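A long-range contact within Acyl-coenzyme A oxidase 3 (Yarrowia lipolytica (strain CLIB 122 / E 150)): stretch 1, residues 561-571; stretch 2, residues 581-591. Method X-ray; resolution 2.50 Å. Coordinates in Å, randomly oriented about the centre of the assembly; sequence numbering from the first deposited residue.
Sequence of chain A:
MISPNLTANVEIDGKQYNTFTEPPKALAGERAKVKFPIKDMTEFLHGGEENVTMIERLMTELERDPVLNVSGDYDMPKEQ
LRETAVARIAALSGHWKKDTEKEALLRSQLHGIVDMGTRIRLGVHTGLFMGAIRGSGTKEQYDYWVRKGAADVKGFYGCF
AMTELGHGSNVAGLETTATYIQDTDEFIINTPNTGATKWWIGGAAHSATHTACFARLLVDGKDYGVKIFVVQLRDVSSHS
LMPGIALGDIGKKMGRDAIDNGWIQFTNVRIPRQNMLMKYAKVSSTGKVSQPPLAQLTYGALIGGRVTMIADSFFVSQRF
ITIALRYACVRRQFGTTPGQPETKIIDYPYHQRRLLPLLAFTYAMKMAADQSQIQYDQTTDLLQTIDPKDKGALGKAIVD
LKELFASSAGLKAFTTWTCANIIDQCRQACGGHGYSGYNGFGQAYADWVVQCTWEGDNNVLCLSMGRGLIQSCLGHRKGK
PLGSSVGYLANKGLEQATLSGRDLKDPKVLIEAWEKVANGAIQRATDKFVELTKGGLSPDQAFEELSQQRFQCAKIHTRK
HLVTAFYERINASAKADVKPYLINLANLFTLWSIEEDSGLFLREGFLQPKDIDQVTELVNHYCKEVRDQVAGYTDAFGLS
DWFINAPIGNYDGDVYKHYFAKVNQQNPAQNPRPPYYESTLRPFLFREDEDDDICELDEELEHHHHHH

Stretch 1, residues 561-571: HLVTAFYERIN
Stretch 2 581-591: YLINLANLFTL

Two helical segments, 561-571 and 581-591, pack side by side and run antiparallel, their N-to-C directions 170° apart and their axes 10.1 Å apart at closest approach. Both are helical throughout, with regular i to i+4 backbone hydrogen bonds, and both helices extend beyond these residues. The register is set by three CA-CA pairs: Val-563 with Thr-590 at 6.1 Å, Phe-566 with Ala-586 at 6.5 Å, and Ile-570 with Leu-582 at 7.1 Å. The contact buries 593 Å², both sides summed.

Phe-566 covers the most surface. Its CA-to-CB bond points toward the partner helix, and chi1 of -151° (t) with chi2 of -17° sets the ring as a knob among Leu-582, Leu-585, Ala-586 and Phe-589. Ala-586 forms part of the hole, and its CB methyl lies over the ring face, 3.9 Å from the Phe-566 centroid and 11° off the ring normal, a CH-pi contact. Phe-566 CE2 comes within 3.6 Å of Ala-586 CA, and Phe-566 CZ lies 3.9 Å from Leu-585 CB.

Tyr-567 leaves its helix sideways, yet chi1 of -71° (m) and chi2 of -53° bring its end to the partner. Tyr-567 CE1 packs 3.3 Å from Ala-586 CB, so the same small residue receives two aromatic rings. At the tip, Tyr-567 OH donates a 2.6 Å hydrogen bond to Asn-587 OD1, which lies at the ring edge, near its plane. The CA-to-CB bond of Asn-587 points away overall, though CB still touches the first helix, and chi1 of -76° (m) and chi2 of 12° bring OD1 within reach, while its ND2 is satisfied elsewhere in the structure. A tyrosine suits this place: the ring fills apolar space and the hydroxyl pairs with a buried polar group.

Phe-589 answers from the second helix. It points toward the first with chi1 of 177° (t) and chi2 of 63°, and Phe-589 CE2 lies 3.8 Å from both Leu-562 CB and Val-563 CG2. Beside it, Thr-590 (chi1 m) donates from OG1 to Ala-586 O at 3.0 Å, satisfying its hydroxyl within its own helix; Thr-590 OG1 also packs 3.6 Å from Val-563 CG1 (chi1 t).

At the other end Ile-570, chi1 m and chi2 t, directs CD1 to within 3.8 Å of Ala-586 CB and 4.0 Å of Leu-582 CB, while its CG2 meets Ile-583 CG1 at 4.2 Å. The rule is economical: Phe-566, Tyr-567 and Ile-570 gather around one alanine, Phe-589 packs against Leu-562 and Val-563, and one cross-helix hydrogen bond accompanies the packing.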

# COMPACT_ATOMS: atom_id res chain seq x y z
N HIS A 561 0.15 9.12 22.87
CA HIS A 561 -0.74 8.15 23.53
C HIS A 561 -0.31 6.65 23.41
O HIS A 561 -0.39 5.90 24.38
CB HIS A 561 -2.23 8.36 23.15
CG HIS A 561 -3.17 7.81 24.17
ND1 HIS A 561 -3.20 8.27 25.48
CD2 HIS A 561 -4.06 6.79 24.12
CE1 HIS A 561 -4.09 7.57 26.17
NE2 HIS A 561 -4.62 6.67 25.37
N LEU A 562 0.15 6.22 22.23
CA LEU A 562 0.75 4.87 22.03
C LEU A 562 1.94 4.60 22.94
O LEU A 562 2.04 3.54 23.51
CB LEU A 562 1.21 4.68 20.55
CG LEU A 562 0.09 4.50 19.51
CD1 LEU A 562 0.50 4.96 18.13
CD2 LEU A 562 -0.35 3.05 19.50
N VAL A 563 2.83 5.58 23.05
CA VAL A 563 4.00 5.52 23.94
C VAL A 563 3.54 5.37 25.40
O VAL A 563 3.98 4.49 26.13
CB VAL A 563 4.82 6.83 23.77
CG1 VAL A 563 5.89 6.98 24.85
CG2 VAL A 563 5.43 6.93 22.37
N THR A 564 2.64 6.24 25.82
CA THR A 564 2.14 6.23 27.18
C THR A 564 1.47 4.92 27.52
O THR A 564 1.81 4.28 28.52
CB THR A 564 1.26 7.46 27.39
OG1 THR A 564 2.16 8.54 27.57
CG2 THR A 564 0.40 7.36 28.59
N ALA A 565 0.56 4.47 26.66
CA ALA A 565 -0.16 3.23 26.92
C ALA A 565 0.75 2.01 26.98
O ALA A 565 0.53 1.13 27.82
CB ALA A 565 -1.26 3.02 25.91
N PHE A 566 1.78 1.96 26.13
CA PHE A 566 2.74 0.85 26.22
C PHE A 566 3.39 0.78 27.62
O PHE A 566 3.30 -0.24 28.31
CB PHE A 566 3.80 0.98 25.11
CG PHE A 566 4.40 -0.34 24.63
CD1 PHE A 566 4.29 -1.54 25.36
CD2 PHE A 566 5.13 -0.36 23.45
CE1 PHE A 566 4.89 -2.72 24.90
CE2 PHE A 566 5.73 -1.54 22.99
CZ PHE A 566 5.62 -2.71 23.71
N TYR A 567 4.00 1.88 28.06
CA TYR A 567 4.67 1.93 29.39
C TYR A 567 3.73 1.69 30.58
O TYR A 567 4.04 0.88 31.47
CB TYR A 567 5.43 3.25 29.52
CG TYR A 567 6.67 3.34 28.64
CD1 TYR A 567 7.64 2.35 28.66
CD2 TYR A 567 6.88 4.44 27.77
CE1 TYR A 567 8.79 2.43 27.87
CE2 TYR A 567 8.04 4.54 26.98
CZ TYR A 567 8.98 3.52 27.03
OH TYR A 567 10.13 3.60 26.29
N GLU A 568 2.57 2.35 30.55
CA GLU A 568 1.55 2.21 31.61
C GLU A 568 1.10 0.78 31.79
O GLU A 568 0.88 0.34 32.92
CB GLU A 568 0.30 3.11 31.38
CG GLU A 568 0.18 4.33 32.32
CD GLU A 568 -0.10 5.67 31.62
OE1 GLU A 568 0.81 6.54 31.66
OE2 GLU A 568 -1.22 5.89 31.05
N ARG A 569 0.94 0.06 30.69
CA ARG A 569 0.43 -1.33 30.75
C ARG A 569 1.52 -2.28 31.22
O ARG A 569 1.23 -3.27 31.87
CB ARG A 569 -0.13 -1.80 29.38
CG ARG A 569 -1.40 -1.10 28.86
CD ARG A 569 -2.69 -1.32 29.67
NE ARG A 569 -2.86 -2.70 30.14
CZ ARG A 569 -3.15 -3.07 31.39
NH1 ARG A 569 -3.36 -2.20 32.37
NH2 ARG A 569 -3.25 -4.37 31.66
N ILE A 570 2.78 -1.98 30.88
CA ILE A 570 3.94 -2.75 31.37
C ILE A 570 4.06 -2.60 32.89
O ILE A 570 4.13 -3.60 33.60
CB ILE A 570 5.27 -2.31 30.68
CG1 ILE A 570 5.25 -2.69 29.19
CG2 ILE A 570 6.47 -2.96 31.36
CD1 ILE A 570 6.28 -1.99 28.30
N ASN A 571 4.09 -1.35 33.35
CA ASN A 571 4.14 -1.05 34.77
C ASN A 571 2.96 -1.72 35.46
O ASN A 571 3.15 -2.38 36.45
CB ASN A 571 4.11 0.46 35.02
CG ASN A 571 4.27 0.81 36.50
OD1 ASN A 571 3.37 1.42 37.13
ND2 ASN A 571 5.42 0.43 37.08
N TYR A 581 12.12 -7.39 28.82
CA TYR A 581 12.05 -7.63 27.35
C TYR A 581 10.96 -6.74 26.73
O TYR A 581 11.15 -6.20 25.65
CB TYR A 581 11.88 -9.12 27.03
CG TYR A 581 12.98 -9.92 27.73
CD1 TYR A 581 14.30 -9.94 27.22
CD2 TYR A 581 12.73 -10.59 28.93
CE1 TYR A 581 15.31 -10.60 27.89
CE2 TYR A 581 13.74 -11.28 29.60
CZ TYR A 581 15.01 -11.27 29.09
OH TYR A 581 15.96 -11.94 29.78
N LEU A 582 9.86 -6.54 27.46
CA LEU A 582 8.87 -5.55 27.05
C LEU A 582 9.40 -4.10 27.04
O LEU A 582 9.12 -3.34 26.10
CB LEU A 582 7.64 -5.68 27.93
CG LEU A 582 6.79 -6.95 27.77
CD1 LEU A 582 5.71 -6.95 28.84
CD2 LEU A 582 6.15 -7.01 26.40
N ILE A 583 10.16 -3.70 28.06
CA ILE A 583 10.73 -2.35 28.11
C ILE A 583 11.64 -2.14 26.92
O ILE A 583 11.64 -1.06 26.32
CB ILE A 583 11.46 -2.04 29.46
CG1 ILE A 583 10.42 -1.70 30.53
CG2 ILE A 583 12.37 -0.81 29.37
CD1 ILE A 583 10.92 -2.03 31.93
N ASN A 584 12.42 -3.18 26.60
CA ASN A 584 13.28 -3.22 25.43
C ASN A 584 12.45 -2.96 24.18
O ASN A 584 12.83 -2.16 23.37
CB ASN A 584 13.99 -4.59 25.31
CG ASN A 584 15.28 -4.71 26.12
OD1 ASN A 584 15.77 -5.82 26.27
ND2 ASN A 584 15.85 -3.60 26.60
N LEU A 585 11.33 -3.66 24.02
CA LEU A 585 10.39 -3.39 22.93
C LEU A 585 9.92 -1.95 22.95
O LEU A 585 9.98 -1.26 21.93
CB LEU A 585 9.14 -4.28 22.99
CG LEU A 585 9.03 -5.51 22.09
CD1 LEU A 585 7.58 -5.97 22.07
CD2 LEU A 585 9.54 -5.25 20.67
N ALA A 586 9.42 -1.53 24.13
CA ALA A 586 8.83 -0.19 24.33
C ALA A 586 9.83 0.93 24.01
O ALA A 586 9.52 1.88 23.29
CB ALA A 586 8.28 -0.04 25.74
N ASN A 587 11.05 0.77 24.50
CA ASN A 587 12.12 1.75 24.20
C ASN A 587 12.42 1.85 22.75
O ASN A 587 12.64 2.96 22.27
CB ASN A 587 13.40 1.45 24.98
CG ASN A 587 13.30 1.85 26.44
OD1 ASN A 587 12.22 2.15 26.97
ND2 ASN A 587 14.44 1.87 27.09
N LEU A 588 12.42 0.71 22.05
CA LEU A 588 12.65 0.69 20.59
C LEU A 588 11.52 1.43 19.91
O LEU A 588 11.76 2.36 19.15
CB LEU A 588 12.78 -0.74 20.05
CG LEU A 588 13.07 -0.91 18.55
CD1 LEU A 588 14.25 -0.05 18.02
CD2 LEU A 588 13.30 -2.38 18.26
N PHE A 589 10.28 1.09 20.26
CA PHE A 589 9.15 1.83 19.71
C PHE A 589 9.37 3.33 19.88
O PHE A 589 9.34 4.10 18.89
CB PHE A 589 7.83 1.38 20.36
CG PHE A 589 6.65 2.16 19.88
CD1 PHE A 589 6.28 2.12 18.53
CD2 PHE A 589 5.94 3.00 20.75
CE1 PHE A 589 5.20 2.89 18.07
CE2 PHE A 589 4.86 3.75 20.29
CZ PHE A 589 4.48 3.68 18.96
N THR A 590 9.64 3.73 21.11
CA THR A 590 9.56 5.10 21.48
C THR A 590 10.73 5.90 20.89
O THR A 590 10.55 7.03 20.38
CB THR A 590 9.46 5.24 23.02
OG1 THR A 590 8.25 4.63 23.50
CG2 THR A 590 9.47 6.70 23.42
N LEU A 591 11.93 5.31 20.94
CA LEU A 591 13.11 5.97 20.39
C LEU A 591 13.12 5.99 18.86
O LEU A 591 13.64 6.92 18.24
CB LEU A 591 14.34 5.28 20.92
CG LEU A 591 14.53 5.54 22.44
CD1 LEU A 591 15.35 4.47 23.09
CD2 LEU A 591 15.19 6.90 22.65